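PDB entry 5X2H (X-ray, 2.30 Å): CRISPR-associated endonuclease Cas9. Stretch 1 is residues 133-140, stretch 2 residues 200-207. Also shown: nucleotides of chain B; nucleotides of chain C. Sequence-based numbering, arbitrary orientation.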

# COMPACT_ATOMS: atom_id res chain seq x y z
N LYS A 133 -25.89 11.09 9.40
CA LYS A 133 -25.41 9.98 8.59
C LYS A 133 -24.56 10.46 7.43
O LYS A 133 -23.54 9.84 7.10
CB LYS A 133 -26.59 9.15 8.07
CG LYS A 133 -26.16 7.98 7.20
CD LYS A 133 -27.26 6.95 7.04
CE LYS A 133 -26.70 5.71 6.35
NZ LYS A 133 -27.76 4.73 5.98
N ARG A 134 -24.95 11.56 6.79
CA ARG A 134 -24.19 12.16 5.69
C ARG A 134 -23.96 13.63 6.05
O ARG A 134 -24.69 14.52 5.62
CB ARG A 134 -24.92 12.00 4.35
CG ARG A 134 -24.84 10.58 3.80
CD ARG A 134 -25.72 10.39 2.57
NE ARG A 134 -27.14 10.49 2.90
CZ ARG A 134 -27.85 9.50 3.43
NH1 ARG A 134 -27.28 8.33 3.70
NH2 ARG A 134 -29.14 9.69 3.69
N ARG A 135 -22.92 13.87 6.85
CA ARG A 135 -22.65 15.18 7.41
C ARG A 135 -21.88 16.10 6.47
O ARG A 135 -21.58 17.23 6.85
CB ARG A 135 -21.90 15.05 8.74
CG ARG A 135 -20.61 14.24 8.65
CD ARG A 135 -19.96 14.08 10.03
NE ARG A 135 -18.69 13.35 9.95
CZ ARG A 135 -17.93 13.06 11.00
NH1 ARG A 135 -18.30 13.44 12.22
NH2 ARG A 135 -16.79 12.39 10.83
N GLY A 136 -21.57 15.65 5.26
CA GLY A 136 -20.94 16.50 4.27
C GLY A 136 -19.43 16.58 4.42
O GLY A 136 -18.84 16.09 5.38
N TYR A 137 -18.81 17.24 3.45
CA TYR A 137 -17.36 17.32 3.39
C TYR A 137 -16.83 18.44 4.29
O TYR A 137 -17.36 19.55 4.29
CB TYR A 137 -16.90 17.54 1.95
CG TYR A 137 -15.42 17.82 1.85
CD1 TYR A 137 -14.49 16.81 2.05
CD2 TYR A 137 -14.95 19.10 1.56
CE1 TYR A 137 -13.13 17.06 1.96
CE2 TYR A 137 -13.60 19.35 1.48
CZ TYR A 137 -12.70 18.33 1.68
OH TYR A 137 -11.35 18.60 1.59
N ASP A 138 -15.77 18.13 5.03
CA ASP A 138 -15.16 19.08 5.97
C ASP A 138 -14.13 19.91 5.22
O ASP A 138 -12.96 19.53 5.11
CB ASP A 138 -14.54 18.33 7.15
CG ASP A 138 -14.01 19.27 8.22
OD1 ASP A 138 -14.36 20.47 8.20
OD2 ASP A 138 -13.23 18.79 9.07
N ASP A 139 -14.56 21.06 4.71
CA ASP A 139 -13.70 21.93 3.91
C ASP A 139 -12.74 22.67 4.85
O ASP A 139 -12.98 23.80 5.28
CB ASP A 139 -14.53 22.90 3.08
CG ASP A 139 -13.71 23.63 2.04
OD1 ASP A 139 -12.57 23.21 1.77
OD2 ASP A 139 -14.21 24.64 1.49
N ILE A 140 -11.63 22.01 5.16
CA ILE A 140 -10.67 22.57 6.11
C ILE A 140 -9.76 23.59 5.42
O ILE A 140 -9.58 24.71 5.91
CB ILE A 140 -9.86 21.45 6.79
CG1 ILE A 140 -9.40 20.42 5.76
CG2 ILE A 140 -10.69 20.79 7.88
CD1 ILE A 140 -8.44 19.38 6.32
N CYS A 200 -22.69 18.01 -3.52
CA CYS A 200 -21.80 18.08 -2.36
C CYS A 200 -21.87 19.44 -1.69
O CYS A 200 -21.76 20.48 -2.35
CB CYS A 200 -20.36 17.77 -2.79
SG CYS A 200 -20.04 16.03 -3.12
N ILE A 201 -22.07 19.43 -0.37
CA ILE A 201 -22.19 20.65 0.42
C ILE A 201 -21.24 20.55 1.61
O ILE A 201 -21.14 19.50 2.25
CB ILE A 201 -23.64 20.87 0.90
CG1 ILE A 201 -24.57 21.03 -0.29
CG2 ILE A 201 -23.73 22.07 1.83
CD1 ILE A 201 -26.02 21.26 0.08
N ALA A 202 -20.54 21.65 1.89
CA ALA A 202 -19.55 21.66 2.97
C ALA A 202 -20.19 21.33 4.31
O ALA A 202 -21.30 21.77 4.62
CB ALA A 202 -18.86 23.03 3.04
N GLN A 203 -19.46 20.55 5.11
CA GLN A 203 -20.00 20.04 6.37
C GLN A 203 -20.39 21.17 7.32
O GLN A 203 -21.35 21.02 8.10
CB GLN A 203 -18.97 19.11 7.02
CG GLN A 203 -19.29 18.70 8.45
CD GLN A 203 -18.35 17.62 8.95
OE1 GLN A 203 -17.87 17.69 10.08
NE2 GLN A 203 -18.09 16.62 8.12
N SER A 204 -19.69 22.31 7.28
CA SER A 204 -19.98 23.40 8.20
C SER A 204 -21.40 23.94 8.01
O SER A 204 -22.01 24.42 8.97
CB SER A 204 -18.97 24.53 8.03
OG SER A 204 -19.08 25.13 6.75
N PHE A 205 -21.94 23.86 6.79
CA PHE A 205 -23.30 24.32 6.57
C PHE A 205 -24.32 23.38 7.20
O PHE A 205 -25.36 23.84 7.68
CB PHE A 205 -23.58 24.48 5.07
CG PHE A 205 -22.86 25.64 4.44
CD1 PHE A 205 -23.14 26.94 4.84
CD2 PHE A 205 -21.90 25.44 3.46
CE1 PHE A 205 -22.48 28.01 4.26
CE2 PHE A 205 -21.24 26.51 2.88
CZ PHE A 205 -21.53 27.80 3.28
N LEU A 206 -24.04 22.08 7.21
CA LEU A 206 -24.95 21.14 7.85
C LEU A 206 -24.86 21.24 9.37
O LEU A 206 -25.85 20.98 10.06
CB LEU A 206 -24.65 19.72 7.38
CG LEU A 206 -25.08 19.44 5.93
CD1 LEU A 206 -24.07 18.57 5.23
CD2 LEU A 206 -26.45 18.79 5.89
N LYS A 207 -23.70 21.62 9.90
CA LYS A 207 -23.62 21.92 11.33
C LYS A 207 -24.41 23.18 11.66
O LYS A 207 -25.02 23.27 12.72
CB LYS A 207 -22.16 22.06 11.76
CG LYS A 207 -21.97 22.12 13.27
CD LYS A 207 -20.49 22.10 13.64
CE LYS A 207 -20.31 21.98 15.15
NZ LYS A 207 -18.87 21.84 15.51
P G B 18 -17.27 10.91 7.18
OP1 G B 18 -18.43 11.34 8.02
OP2 G B 18 -16.99 9.46 7.01
O5' G B 18 -17.43 11.56 5.74
C5' G B 18 -17.55 12.97 5.61
C4' G B 18 -17.48 13.40 4.17
O4' G B 18 -16.20 13.00 3.59
C3' G B 18 -18.50 12.79 3.23
O3' G B 18 -19.78 13.40 3.33
C2' G B 18 -17.84 12.97 1.87
O2' G B 18 -17.95 14.32 1.45
C1' G B 18 -16.38 12.70 2.22
N9 G B 18 -16.04 11.28 1.99
C8 G B 18 -15.92 10.27 2.91
N7 G B 18 -15.62 9.13 2.36
C5 G B 18 -15.56 9.40 0.99
C6 G B 18 -15.28 8.55 -0.11
O6 G B 18 -15.02 7.34 -0.08
N1 G B 18 -15.31 9.23 -1.32
C2 G B 18 -15.58 10.58 -1.45
N2 G B 18 -15.57 11.08 -2.69
N3 G B 18 -15.85 11.38 -0.43
C4 G B 18 -15.82 10.73 0.75
P G B 19 -21.11 12.52 3.13
OP1 G B 19 -22.26 13.45 3.31
OP2 G B 19 -21.03 11.30 3.96
O5' G B 19 -21.06 12.11 1.59
C5' G B 19 -21.12 13.11 0.59
C4' G B 19 -20.90 12.57 -0.80
O4' G B 19 -19.57 11.98 -0.94
C3' G B 19 -21.81 11.46 -1.29
O3' G B 19 -23.12 11.88 -1.59
C2' G B 19 -21.04 10.94 -2.49
O2' G B 19 -21.16 11.85 -3.58
C1' G B 19 -19.60 11.02 -1.98
N9 G B 19 -19.16 9.71 -1.46
C8 G B 19 -19.23 9.22 -0.18
N7 G B 19 -18.79 8.00 -0.07
C5 G B 19 -18.40 7.65 -1.36
C6 G B 19 -17.84 6.45 -1.86
O6 G B 19 -17.56 5.42 -1.25
N1 G B 19 -17.61 6.52 -3.23
C2 G B 19 -17.88 7.61 -4.02
N2 G B 19 -17.58 7.48 -5.33
N3 G B 19 -18.40 8.74 -3.56
C4 G B 19 -18.63 8.69 -2.23
P DA C 13 -11.56 16.78 -5.29
OP1 DA C 13 -12.36 17.99 -5.55
OP2 DA C 13 -10.38 16.47 -6.12
O5' DA C 13 -11.08 16.82 -3.77
C5' DA C 13 -11.99 17.20 -2.75
C4' DA C 13 -11.27 17.50 -1.46
O4' DA C 13 -11.14 16.28 -0.68
C3' DA C 13 -9.85 18.05 -1.62
O3' DA C 13 -9.65 19.13 -0.72
C2' DA C 13 -8.96 16.85 -1.29
C1' DA C 13 -9.80 16.13 -0.26
N9 DA C 13 -9.52 14.70 -0.17
C8 DA C 13 -9.29 13.83 -1.20
N7 DA C 13 -9.07 12.59 -0.81
C5 DA C 13 -9.18 12.65 0.57
C6 DA C 13 -9.06 11.67 1.57
N6 DA C 13 -8.79 10.39 1.32
N1 DA C 13 -9.22 12.07 2.85
C2 DA C 13 -9.49 13.35 3.10
N3 DA C 13 -9.62 14.36 2.24
C4 DA C 13 -9.46 13.94 0.98
O HOH W 1 -17.02 22.50 6.06

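The most striking feature of this contact is a very short backbone hydrogen bond, Gln203 N to Tyr137 O at 2.5 Å, which pins Gln203 to an extended, irregular segment of the other stretch. The N-H points almost straight at the carbonyl (162°), and Ala202 CA also lies 3.3 Å from Tyr137 O in a CA-H...O contact. Tyr137 N donates a weak hydrogen bond to Ile201 O at 3.5 Å. Together these bonds make a single beta bridge between Tyr137 and Ala202, without extending into a sheet. The two stretches bury 386 Å² in total, both sides summed, and Gln203 and Gly136 are both buried.

Gln203 carries the largest share of the contact. Its CA-to-CB bond points toward stretch 1, and with chi1 and chi2 both t the side chain runs out extended, so that Gln203 NE2 donates to Gly136 O at 2.9 Å (159°). One residue thus binds two successive carbonyls, with its backbone at Tyr137 and its amide at Gly136. On the way Gln203 CG passes 3.2 Å from Arg135 O, while Gln203 CA makes a CA-H...O contact with that same oxygen at 3.3 Å. Gln203 OE1 lies over one face of the Arg135 guanidinium.

Gly136 suits the tightest point, where Gly136 CA lies 4.2 Å from Gln203 CA. Its phi of 84° favours glycine, and a CB here would point toward stretch 2, clashing with Ile201 O and Leu206 CD1. Leu206, three residues on from Gln203, also points toward stretch 1; Leu206 CD1 packs 3.3 Å from Arg135 O and 3.8 Å from Gly136 N, adding apolar cover to a junction rich in backbone polar atoms. At the other end, Asp139 CB and Ala202 CB approach to 4.3 Å, a light contact. Nearby, water 1 accepts from both Asp139 N (3.2 Å) and Ser204 N (2.9 Å), linking the stretches through backbone amides.

The same segment of stretch 1 also faces nucleic acid. Arg135 NE donates to G18 OP1 of chain B at 2.8 Å, and Gly136 N to G19 OP1 of chain B at 3.0 Å, so Gly136 gives its N-H to a phosphate and its carbonyl to Gln203. Tyr137 turns its CB away from stretch 2; its ring edge meets G18 O2' of chain B, and Tyr137 OH reaches 2.9 Å from DA13 O3' of chain C. Its backbone therefore serves the protein contact while its side chain lies against nucleic acid.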